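PDB 6FUC: aminoglycoside phosphotransferase from Streptomyces rimosus, which phosphorylates aminoglycoside antibiotics, probably streptomycin, at the 3'' hydroxyl with ATP as the likely phosphate donor, and thereby probably confers resistance. Local coordinates for residues A[59-63]-A[210-214]; A[53-57]-A[82-86]; A[109-114]-A[202-207]. Where two conformers were deposited one is given. Numbering follows the deposited sequence.

Interaction 1. Residues A[59-63]-A[210-214]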
ATOM      1  N   ARG A  59      -8.589  -6.231  -7.624  1.00  6.84           N
ATOM      2  CA  ARG A  59      -8.798  -5.485  -6.376  1.00  6.90           C
ATOM      3  C   ARG A  59      -9.378  -4.106  -6.652  1.00  6.79           C
ATOM      4  O   ARG A  59     -10.312  -3.660  -5.982  1.00  7.34           O
ATOM      5  CB  ARG A  59      -7.499  -5.414  -5.631  1.00  6.63           C
ATOM      6  CG  ARG A  59      -7.187  -6.743  -4.926  1.00  6.83           C
ATOM      7  CD  ARG A  59      -5.713  -6.879  -4.601  1.00  6.73           C
ATOM      8  NE  ARG A  59      -5.431  -7.982  -3.685  1.00  7.24           N
ATOM      9  CZ  ARG A  59      -5.357  -9.226  -4.108  1.00  9.31           C
ATOM     10  NH1 ARG A  59      -5.539  -9.570  -5.378  1.00 10.40           N
ATOM     11  NH2 ARG A  59      -5.194 -10.201  -3.202  1.00 10.79           N
ATOM     12  N   VAL A  60      -8.832  -3.400  -7.650  1.00  6.98           N
ATOM     13  CA  VAL A  60      -9.318  -2.048  -7.952  1.00  7.22           C
ATOM     14  C   VAL A  60     -10.773  -2.141  -8.419  1.00  7.25           C
ATOM     15  O   VAL A  60     -11.652  -1.383  -7.973  1.00  7.77           O
ATOM     16  CB  VAL A  60      -8.448  -1.394  -9.045  1.00  7.29           C
ATOM     17  CG1 VAL A  60      -9.029  -0.060  -9.477  1.00  8.57           C
ATOM     18  CG2 VAL A  60      -6.993  -1.233  -8.583  1.00  8.76           C
ATOM     19  N   SER A  61     -11.026  -3.079  -9.381  1.00  7.29           N
ATOM     20  CA  SER A  61     -12.378  -3.202  -9.867  1.00  8.19           C
ATOM     21  C   SER A  61     -13.370  -3.605  -8.798  1.00  7.59           C
ATOM     22  O   SER A  61     -14.485  -3.092  -8.729  1.00  8.63           O
ATOM     23  CB  SER A  61     -12.371  -4.171 -11.018  1.00 10.46           C
ATOM     24  OG  SER A  61     -13.520  -4.493 -11.387  0.33 11.14           O
ATOM     25  N   TRP A  62     -13.001  -4.542  -7.926  1.00  6.97           N
ATOM     26  CA  TRP A  62     -13.891  -4.932  -6.848  1.00  7.28           C
ATOM     27  C   TRP A  62     -14.143  -3.759  -5.901  1.00  7.11           C
ATOM     28  O   TRP A  62     -15.294  -3.522  -5.486  1.00  7.56           O
ATOM     29  CB  TRP A  62     -13.355  -6.148  -6.104  1.00  7.15           C
ATOM     30  CG  TRP A  62     -14.195  -6.563  -4.964  1.00  6.83           C
ATOM     31  CD1 TRP A  62     -15.352  -7.289  -5.000  1.00  7.58           C
ATOM     32  CD2 TRP A  62     -14.012  -6.230  -3.569  1.00  7.02           C
ATOM     33  NE1 TRP A  62     -15.858  -7.449  -3.752  1.00  7.55           N
ATOM     34  CE2 TRP A  62     -15.048  -6.832  -2.841  1.00  7.42           C
ATOM     35  CE3 TRP A  62     -13.030  -5.531  -2.878  1.00  7.68           C
ATOM     36  CZ2 TRP A  62     -15.119  -6.742  -1.453  1.00  7.70           C
ATOM     37  CZ3 TRP A  62     -13.125  -5.417  -1.495  1.00  8.04           C
ATOM     38  CH2 TRP A  62     -14.160  -6.018  -0.835  1.00  8.19           C
ATOM     39  N   LEU A  63     -13.090  -3.040  -5.543  1.00  7.04           N
ATOM     40  CA  LEU A  63     -13.288  -1.933  -4.580  1.00  7.19           C
ATOM     41  C   LEU A  63     -14.219  -0.893  -5.121  1.00  7.83           C
ATOM     42  O   LEU A  63     -14.947  -0.239  -4.343  1.00  8.13           O
ATOM     43  CB  LEU A  63     -11.952  -1.323  -4.150  1.00  8.08           C
ATOM     44  CG  LEU A  63     -12.026  -0.436  -2.915  1.00  8.22           C
ATOM     45  CD1 LEU A  63     -12.294  -1.234  -1.657  1.00  8.99           C
ATOM     46  CD2 LEU A  63     -10.774   0.359  -2.751  1.00 10.80           C
ATOM     47  N   LEU A 210      -3.515  -0.415  -4.710  1.00  7.07           N
ATOM     48  CA  LEU A 210      -4.354  -1.398  -4.023  1.00  7.09           C
ATOM     49  C   LEU A 210      -4.002  -2.828  -4.270  1.00  6.60           C
ATOM     50  O   LEU A 210      -4.778  -3.732  -3.975  1.00  6.92           O
ATOM     51  CB  LEU A 210      -5.813  -1.108  -4.400  1.00  7.98           C
ATOM     52  CG  LEU A 210      -6.370   0.207  -3.932  1.00 10.29           C
ATOM     53  CD1 LEU A 210      -7.561   0.653  -4.724  1.00 14.53           C
ATOM     54  CD2 LEU A 210      -6.722   0.141  -2.477  1.00 11.38           C
ATOM     55  N   GLY A 211      -2.788  -3.087  -4.785  1.00  6.50           N
ATOM     56  CA  GLY A 211      -2.410  -4.416  -5.180  1.00  7.63           C
ATOM     57  C   GLY A 211      -2.305  -5.458  -4.099  1.00  6.78           C
ATOM     58  O   GLY A 211      -2.285  -6.649  -4.402  1.00  8.30           O
ATOM     59  N   ARG A 212      -2.254  -5.044  -2.817  1.00  6.71           N
ATOM     60  CA  ARG A 212      -2.235  -5.945  -1.663  1.00  7.07           C
ATOM     61  C   ARG A 212      -3.531  -5.929  -0.882  1.00  6.84           C
ATOM     62  O   ARG A 212      -3.558  -6.491   0.222  1.00  9.23           O
ATOM     63  CB  ARG A 212      -1.018  -5.663  -0.781  1.00  7.85           C
ATOM     64  CG  ARG A 212       0.258  -6.068  -1.433  1.00  9.66           C
ATOM     65  CD  ARG A 212       1.457  -5.787  -0.513  1.00 11.42           C
ATOM     66  NE  ARG A 212       2.655  -6.365  -1.066  1.00 12.72           N
ATOM     67  CZ  ARG A 212       3.722  -6.660  -0.326  1.00 13.16           C
ATOM     68  NH1 ARG A 212       3.759  -6.367   0.942  1.00 13.37           N
ATOM     69  NH2 ARG A 212       4.765  -7.243  -0.902  1.00 16.22           N
ATOM     70  N   LEU A 213      -4.578  -5.331  -1.381  1.00  6.52           N
ATOM     71  CA  LEU A 213      -5.853  -5.249  -0.649  1.00  6.60           C
ATOM     72  C   LEU A 213      -6.294  -6.660  -0.244  1.00  6.30           C
ATOM     73  O   LEU A 213      -6.204  -7.618  -1.020  1.00  6.92           O
ATOM     74  CB  LEU A 213      -6.868  -4.599  -1.558  1.00  8.09           C
ATOM     75  CG  LEU A 213      -8.276  -4.489  -1.013  1.00  8.92           C
ATOM     76  CD1 LEU A 213      -8.927  -3.133  -1.181  0.50 10.60           C
ATOM     77  CD2 LEU A 213      -9.112  -5.598  -1.266  0.50  7.13           C
ATOM     78  N   GLY A 214      -6.825  -6.780   0.975  1.00  6.30           N
ATOM     79  CA  GLY A 214      -7.404  -8.051   1.380  1.00  6.82           C
ATOM     80  C   GLY A 214      -7.478  -8.180   2.854  1.00  6.14           C
ATOM     81  O   GLY A 214      -6.949  -7.342   3.612  1.00  7.06           O
TER
HETATM   82  O   HOH W   1      -3.476  -9.401  -1.073  1.00 14.77           O

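Interaction 2. Residues A[53-57]-A[82-86]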
ATOM      1  N   LEU A  53      -0.204  -8.360 -11.367  1.00 13.16           N
ATOM      2  CA  LEU A  53      -0.897  -7.144 -11.876  1.00 12.02           C
ATOM      3  C   LEU A  53      -2.416  -7.468 -12.089  1.00  9.89           C
ATOM      4  O   LEU A  53      -3.237  -6.608 -11.850  1.00 10.27           O
ATOM      5  CB  LEU A  53      -0.222  -6.648 -13.112  1.00 11.47           C
ATOM      6  CG  LEU A  53      -0.627  -5.243 -13.514  1.00 11.48           C
ATOM      7  CD1 LEU A  53      -0.208  -4.186 -12.509  1.00 12.28           C
ATOM      8  CD2 LEU A  53      -0.168  -4.926 -14.937  1.00 11.82           C
ATOM      9  N   GLU A  54      -2.717  -8.669 -12.585  1.00 10.51           N
ATOM     10  CA  GLU A  54      -4.111  -9.054 -12.717  1.00 10.99           C
ATOM     11  C   GLU A  54      -4.807  -9.026 -11.348  1.00 11.34           C
ATOM     12  O   GLU A  54      -5.965  -8.623 -11.239  1.00 11.03           O
ATOM     13  CB  GLU A  54      -4.251 -10.416 -13.339  1.00 15.73           C
ATOM     14  CG  GLU A  54      -5.631 -10.689 -13.873  1.00 18.35           C
ATOM     15  CD  GLU A  54      -5.684 -11.986 -14.641  1.00 26.57           C
ATOM     16  OE1 GLU A  54      -4.679 -12.406 -15.300  1.00 38.09           O
ATOM     17  OE2 GLU A  54      -6.752 -12.615 -14.634  1.00 32.57           O
ATOM     18  N   ALA A  55      -4.088  -9.502 -10.343  1.00 11.80           N
ATOM     19  CA  ALA A  55      -4.567  -9.427  -8.943  1.00 12.86           C
ATOM     20  C   ALA A  55      -4.903  -7.999  -8.503  1.00 10.43           C
ATOM     21  O   ALA A  55      -5.927  -7.764  -7.851  1.00 10.34           O
ATOM     22  CB  ALA A  55      -3.535 -10.072  -7.986  1.00 16.21           C
ATOM     23  N   GLU A  56      -4.035  -7.063  -8.880  1.00  9.57           N
ATOM     24  CA  GLU A  56      -4.283  -5.663  -8.598  1.00  8.85           C
ATOM     25  C   GLU A  56      -5.501  -5.155  -9.360  1.00  7.93           C
ATOM     26  O   GLU A  56      -6.339  -4.453  -8.788  1.00  8.29           O
ATOM     27  CB  GLU A  56      -3.021  -4.838  -8.906  1.00  9.55           C
ATOM     28  CG  GLU A  56      -3.239  -3.372  -8.645  1.00  9.53           C
ATOM     29  CD  GLU A  56      -1.965  -2.534  -8.668  1.00 12.67           C
ATOM     30  OE1 GLU A  56      -0.864  -3.126  -8.526  1.00 17.79           O
ATOM     31  OE2 GLU A  56      -2.112  -1.293  -8.735  1.00 13.72           O
ATOM     32  N   ARG A  57      -5.594  -5.472 -10.653  1.00  7.69           N
ATOM     33  CA  ARG A  57      -6.743  -5.101 -11.443  1.00  7.18           C
ATOM     34  C   ARG A  57      -8.018  -5.489 -10.739  1.00  7.16           C
ATOM     35  O   ARG A  57      -8.972  -4.726 -10.634  1.00  7.57           O
ATOM     36  CB  ARG A  57      -6.638  -5.764 -12.832  1.00  7.83           C
ATOM     37  CG  ARG A  57      -7.826  -5.467 -13.707  1.00  8.85           C
ATOM     38  CD  ARG A  57      -7.968  -6.424 -14.870  1.00 10.49           C
ATOM     39  NE  ARG A  57      -8.365  -7.728 -14.353  1.00 12.38           N
ATOM     40  CZ  ARG A  57      -8.529  -8.778 -15.077  1.00 14.42           C
ATOM     41  NH1 ARG A  57      -8.093  -8.751 -16.330  1.00 19.50           N
ATOM     42  NH2 ARG A  57      -8.963  -9.904 -14.498  1.00 16.07           N
ATOM     43  N   GLY A  82       4.405  -8.680 -21.411  1.00 17.37           N
ATOM     44  CA  GLY A  82       3.791  -8.482 -20.120  1.00 19.75           C
ATOM     45  C   GLY A  82       2.427  -7.827 -20.235  1.00 19.29           C
ATOM     46  O   GLY A  82       1.676  -8.107 -21.178  1.00 25.03           O
ATOM     47  N   ALA A  83       2.106  -6.993 -19.288  1.00 13.13           N
ATOM     48  CA  ALA A  83       0.729  -6.476 -19.159  1.00 11.40           C
ATOM     49  C   ALA A  83       0.777  -5.039 -18.660  1.00 11.08           C
ATOM     50  O   ALA A  83       1.742  -4.597 -17.996  1.00 12.79           O
ATOM     51  CB  ALA A  83      -0.138  -7.330 -18.229  1.00 12.20           C
ATOM     52  N   GLY A  84      -0.294  -4.325 -18.998  1.00 10.61           N
ATOM     53  CA  GLY A  84      -0.524  -2.953 -18.534  1.00 10.08           C
ATOM     54  C   GLY A  84      -1.891  -2.807 -17.985  1.00  9.00           C
ATOM     55  O   GLY A  84      -2.878  -3.250 -18.564  1.00  9.75           O
ATOM     56  N   LEU A  85      -1.950  -2.137 -16.826  1.00  8.67           N
ATOM     57  CA  LEU A  85      -3.184  -1.843 -16.122  1.00  8.07           C
ATOM     58  C   LEU A  85      -3.368  -0.332 -16.122  1.00  7.87           C
ATOM     59  O   LEU A  85      -2.571   0.387 -15.500  1.00  9.58           O
ATOM     60  CB  LEU A  85      -3.102  -2.371 -14.691  1.00  8.22           C
ATOM     61  CG  LEU A  85      -4.188  -1.996 -13.750  1.00  8.99           C
ATOM     62  CD1 LEU A  85      -5.548  -2.383 -14.268  1.00  8.71           C
ATOM     63  CD2 LEU A  85      -3.949  -2.561 -12.347  1.00 10.24           C
ATOM     64  N   LEU A  86      -4.389   0.144 -16.826  1.00  7.75           N
ATOM     65  CA  LEU A  86      -4.640   1.585 -16.952  1.00  8.13           C
ATOM     66  C   LEU A  86      -5.758   1.948 -15.987  1.00  8.36           C
ATOM     67  O   LEU A  86      -6.807   1.298 -15.980  1.00  8.97           O
ATOM     68  CB  LEU A  86      -5.026   1.951 -18.390  1.00  8.09           C
ATOM     69  CG  LEU A  86      -3.953   1.917 -19.438  1.00  9.86           C
ATOM     70  CD1 LEU A  86      -3.394   0.554 -19.706  1.00 11.32           C
ATOM     71  CD2 LEU A  86      -4.457   2.515 -20.727  1.00 11.11           C
TER

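Interaction 3. Residues A[109-114]-A[202-207]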
ATOM      1  N   PRO A 109      -9.913  12.818   9.345  1.00 11.10           N
ATOM      2  CA  PRO A 109     -10.496  12.327   8.096  1.00 11.48           C
ATOM      3  C   PRO A 109      -9.872  10.987   7.621  1.00 10.01           C
ATOM      4  O   PRO A 109     -10.613  10.116   7.125  1.00 10.44           O
ATOM      5  CB  PRO A 109     -10.235  13.451   7.112  1.00 12.24           C
ATOM      6  CG  PRO A 109     -10.356  14.660   7.961  1.00 13.47           C
ATOM      7  CD  PRO A 109      -9.770  14.272   9.301  1.00 13.13           C
ATOM      8  N   ILE A 110      -8.575  10.821   7.808  1.00  9.84           N
ATOM      9  CA  ILE A 110      -7.927   9.582   7.452  1.00  9.13           C
ATOM     10  C   ILE A 110      -8.439   8.464   8.347  1.00  8.55           C
ATOM     11  O   ILE A 110      -8.774   7.351   7.874  1.00  8.91           O
ATOM     12  CB  ILE A 110      -6.382   9.727   7.479  1.00  9.40           C
ATOM     13  CG1 ILE A 110      -5.876  10.605   6.365  1.00  8.99           C
ATOM     14  CG2 ILE A 110      -5.758   8.337   7.413  1.00  9.01           C
ATOM     15  CD1 ILE A 110      -4.468  11.066   6.528  1.00 11.06           C
ATOM     16  N   ALA A 111      -8.527   8.697   9.668  1.00  9.60           N
ATOM     17  CA  ALA A 111      -9.026   7.698  10.559  1.00 10.17           C
ATOM     18  C   ALA A 111     -10.401   7.261  10.107  1.00  9.92           C
ATOM     19  O   ALA A 111     -10.734   6.038  10.103  1.00 10.58           O
ATOM     20  CB  ALA A 111      -9.049   8.210  11.993  1.00 11.46           C
ATOM     21  N   ASP A 112     -11.231   8.204   9.750  1.00 10.50           N
ATOM     22  CA  ASP A 112     -12.593   7.863   9.368  1.00 11.68           C
ATOM     23  C   ASP A 112     -12.639   7.064   8.036  1.00 10.26           C
ATOM     24  O   ASP A 112     -13.421   6.117   7.911  1.00 10.43           O
ATOM     25  CB  ASP A 112     -13.478   9.133   9.187  1.00 13.60           C
ATOM     26  CG  ASP A 112     -13.691   9.930  10.439  1.00 15.55           C
ATOM     27  OD1 ASP A 112     -13.485   9.422  11.557  1.00 16.65           O
ATOM     28  OD2 ASP A 112     -14.129  11.107  10.305  1.00 17.66           O
ATOM     29  N   ALA A 113     -11.836   7.463   7.083  1.00  9.03           N
ATOM     30  CA  ALA A 113     -11.836   6.789   5.777  1.00  9.13           C
ATOM     31  C   ALA A 113     -11.268   5.337   5.896  1.00  9.05           C
ATOM     32  O   ALA A 113     -11.759   4.426   5.244  1.00  9.10           O
ATOM     33  CB  ALA A 113     -11.027   7.568   4.759  1.00  9.06           C
ATOM     34  N   VAL A 114     -10.240   5.203   6.701  1.00  8.43           N
ATOM     35  CA  VAL A 114      -9.634   3.870   6.962  1.00  8.11           C
ATOM     36  C   VAL A 114     -10.635   3.014   7.724  1.00  8.28           C
ATOM     37  O   VAL A 114     -10.801   1.830   7.419  1.00  9.45           O
ATOM     38  CB  VAL A 114      -8.292   4.032   7.618  1.00  8.55           C
ATOM     39  CG1 VAL A 114      -7.737   2.658   8.026  1.00 10.21           C
ATOM     40  CG2 VAL A 114      -7.346   4.729   6.711  1.00  8.80           C
ATOM     41  N   LEU A 202      -8.976  18.960   2.650  1.00  9.64           N
ATOM     42  CA  LEU A 202      -8.071  18.055   3.423  1.00 10.12           C
ATOM     43  C   LEU A 202      -8.741  16.805   3.959  1.00 11.38           C
ATOM     44  O   LEU A 202      -8.235  16.131   4.832  1.00 12.89           O
ATOM     45  CB  LEU A 202      -7.198  18.797   4.425  1.00 10.10           C
ATOM     46  CG  LEU A 202      -5.969  19.472   3.847  1.00 11.27           C
ATOM     47  CD1 LEU A 202      -4.996  18.452   3.248  1.00 14.28           C
ATOM     48  CD2 LEU A 202      -6.268  20.567   2.831  1.00 11.56           C
ATOM     49  N   ASP A 203      -9.909  16.487   3.393  1.00 11.07           N
ATOM     50  CA  ASP A 203     -10.463  15.168   3.538  1.00 10.86           C
ATOM     51  C   ASP A 203      -9.738  14.177   2.634  1.00 10.12           C
ATOM     52  O   ASP A 203      -8.944  14.566   1.796  1.00 10.99           O
ATOM     53  CB  ASP A 203     -11.986  15.187   3.286  1.00 13.43           C
ATOM     54  CG  ASP A 203     -12.766  14.096   3.883  1.00 14.84           C
ATOM     55  OD1 ASP A 203     -12.253  13.087   4.376  1.00 13.62           O
ATOM     56  OD2 ASP A 203     -14.055  14.233   3.866  1.00 20.81           O
ATOM     57  N   VAL A 204     -10.025  12.885   2.786  1.00 10.52           N
ATOM     58  CA  VAL A 204      -9.484  11.869   1.906  1.00  9.72           C
ATOM     59  C   VAL A 204     -10.225  11.867   0.571  1.00 10.35           C
ATOM     60  O   VAL A 204     -11.459  11.731   0.539  1.00 13.25           O
ATOM     61  CB  VAL A 204      -9.543  10.492   2.598  1.00 10.83           C
ATOM     62  CG1 VAL A 204      -9.145   9.401   1.681  1.00 10.33           C
ATOM     63  CG2 VAL A 204      -8.601  10.489   3.795  1.00 11.24           C
ATOM     64  N   ALA A 205      -9.506  12.007  -0.503  1.00  8.82           N
ATOM     65  CA  ALA A 205     -10.036  11.881  -1.859  1.00  8.97           C
ATOM     66  C   ALA A 205     -10.135  10.435  -2.290  1.00  9.38           C
ATOM     67  O   ALA A 205     -11.091  10.065  -3.010  1.00 10.93           O
ATOM     68  CB  ALA A 205      -9.180  12.655  -2.860  1.00 10.02           C
ATOM     69  N   GLY A 206      -9.177   9.608  -1.922  1.00  8.32           N
ATOM     70  CA  GLY A 206      -9.261   8.181  -2.241  1.00  8.40           C
ATOM     71  C   GLY A 206      -7.967   7.513  -1.915  1.00  7.28           C
ATOM     72  O   GLY A 206      -6.996   8.147  -1.513  1.00 10.03           O
ATOM     73  N   PHE A 207      -7.971   6.201  -2.093  1.00  7.27           N
ATOM     74  CA  PHE A 207      -6.795   5.358  -1.904  1.00  7.75           C
ATOM     75  C   PHE A 207      -6.256   4.910  -3.270  1.00  7.81           C
ATOM     76  O   PHE A 207      -7.053   4.726  -4.188  1.00  9.26           O
ATOM     77  CB  PHE A 207      -7.169   4.125  -1.103  1.00  8.14           C
ATOM     78  CG  PHE A 207      -7.697   4.425   0.270  1.00  8.52           C
ATOM     79  CD1 PHE A 207      -6.858   4.775   1.288  1.00  9.40           C
ATOM     80  CD2 PHE A 207      -9.055   4.404   0.534  1.00 10.59           C
ATOM     81  CE1 PHE A 207      -7.335   5.065   2.565  1.00 10.37           C
ATOM     82  CE2 PHE A 207      -9.541   4.700   1.820  1.00 12.15           C
ATOM     83  CZ  PHE A 207      -8.648   4.995   2.810  1.00 10.86           C
TER
HETATM   84  O   HOH W   2     -12.971  10.928   5.948  1.00 14.00           O

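Interaction 1. Residues A[59-63]-A[210-214]
Leu-210 and Leu-213 form the apolar centre of this contact, both with CA-to-CB directed at helix 50-63. Leu-63 meets the two of them, its CD2 lying 3.8 Å from Leu-210 CD1 and its CD1 3.9 Å from Leu-213 CD1. Fold and sequence place Leu-210 and Gly-211 in the Asp-Leu-Gly element that corresponds to the DFG motif of protein kinases, and helix 50-63 is the counterpart of their helix C. Val-60 CG2, 4.3 Å from Leu-210 CD1, and His-187, which also touches Leu-210, recall the hydrophobic spine joining the two lobes of that fold. Farther out, Trp-62 starts off sideways, yet its ring end reaches the turn, with CZ3 4.0 Å from Leu-213 CD2.

The loop can offer both leucines to one helix because residues 210 to 213 make a type I turn, closed by Leu-213 N donating to Leu-210 O at 3.1 Å. Arg-59 illustrates how an arginine bordering an apolar patch can pack its methylenes and still reach a turn carbonyl. Its aliphatic part lies against the turn, CD being 3.3 Å from Leu-210 O, while its guanidinium NH1 bonds back to Ala-55 O within the helix. The single direct hydrogen bond between the segments runs from Arg-59 NE to Leu-213 O at 2.8 Å. Beside it, water 1 accepts a hydrogen bond from Arg-59 NH2 at 2.9 Å.

Interaction 2. Residues A[53-57]-A[82-86]
Leu-85, Leu-53 and, to a lesser degree, Arg-57 carry this contact, in which the helix equivalent to helix C of protein kinases packs on the five-stranded antiparallel sheet of the N-terminal lobe. It illustrates a general consequence of near-parallel packing: the segment axes come within 9.0 Å at an angle of 21°, so successive turns of the helix meet successive inward-facing residues of the strand.

Leu-85 is the most heavily covered. Its CD2 lies 3.7 Å from Arg-57 N and its CD1 3.8 Å from Arg-57 CB; the leucine therefore packs against the helix backbone as well as its side chains. One turn earlier, Leu-53 extends its CD2 to the strand, 3.9 Å from Leu-85 CB, 4.1 Å from Ala-83 CB and 3.6 Å from Ala-83 O. A CB at the intervening Gly-84 would point away, leaving Ala-83 and Leu-85 to face the helix.

No hydrogen bond joins the segments. The end of Arg-57 leads away to a cation-pi contact with Trp-76, and its NH2 lies 3.5 Å from Glu-54 OE2, a salt bridge by charge alone. Glu-56 bridges to Lys-43 on strand 40-45, consistent with the conserved lysine-glutamate pair of the kinase fold, in which the glutamate positions the lysine that contacts the ATP phosphates. Glu-56 CG comes within 3.9 Å of Leu-85 CD2.

Interaction 3. Residues A[109-114]-A[202-207]
A classic beta bulge shapes this contact: Ala-205 and Gly-206 both face Ile-196 on the neighbouring strand 195-197. The extra residue shifts the strand's facing, so that Val-204 and Phe-207, three positions apart, both direct CA-to-CB towards helix 100-117.

Val-204 CG2 packs on one turn of the helix, 3.7 Å from Ile-110 CG1, 3.9 Å from Ala-113 CB and 3.9 Å from Pro-109 O. The small Ala-113 also admits the aromatic ring farther along, its CB lying 4.0 Å from Phe-207 CZ. Val-114 CG2 approaches that same CZ at 4.1 Å, meeting the edge of the ring.

In terms of fold, strands 195-197 and 204-207 form the hairpin that follows the His-Gly-Asp element, equivalent to the catalytic loop of protein kinases, and leads into the Asp-Leu-Gly element. Helix 100-117 packs on one face of strand 204-207, with segment axes 9.2 Å apart at their closest and inclined at 42°. Helix 243-251 also packs on helix 100-117: Phe-247 touches Ala-111 and Ile-110, so that Ile-110 meets both Val-204 and Phe-247, and Asp-112 forms a salt bridge with Arg-250.

The start of the segment pair is more polar. Pro-109 CB sits 3.4 Å from Asp-203 OD1 and 4.0 Å from Leu-202 O. Asp-203 OD1 accepts a 2.7 Å hydrogen bond from Val-204 N at the beginning of the strand. Water 2 connects the segments, donating to Pro-109 O and to Asp-203 OD1, each at 2.8 Å.

Overall arrangement
The three contacts follow the kinase-like fold from lobe to lobe. Interactions 1 and 2 share helix 50-63, have centres about 11 Å apart and touch, with Gly-211 CA 3.7 Å from Glu-56 CG. One part of this helix packs on the N-terminal sheet and the next on the loop after strand 204-207. Interaction 3 lies in the other lobe, its centre about 17 Å from that of interaction 1 and 25 Å from that of interaction 2. Along the chain, interactions 1 and 2 cross, whereas interaction 3 falls wholly between the segments of interaction 1. From the hairpin, the chain enters a turn that packs on the helix C equivalent, joining the lobes near where relatives bind ATP.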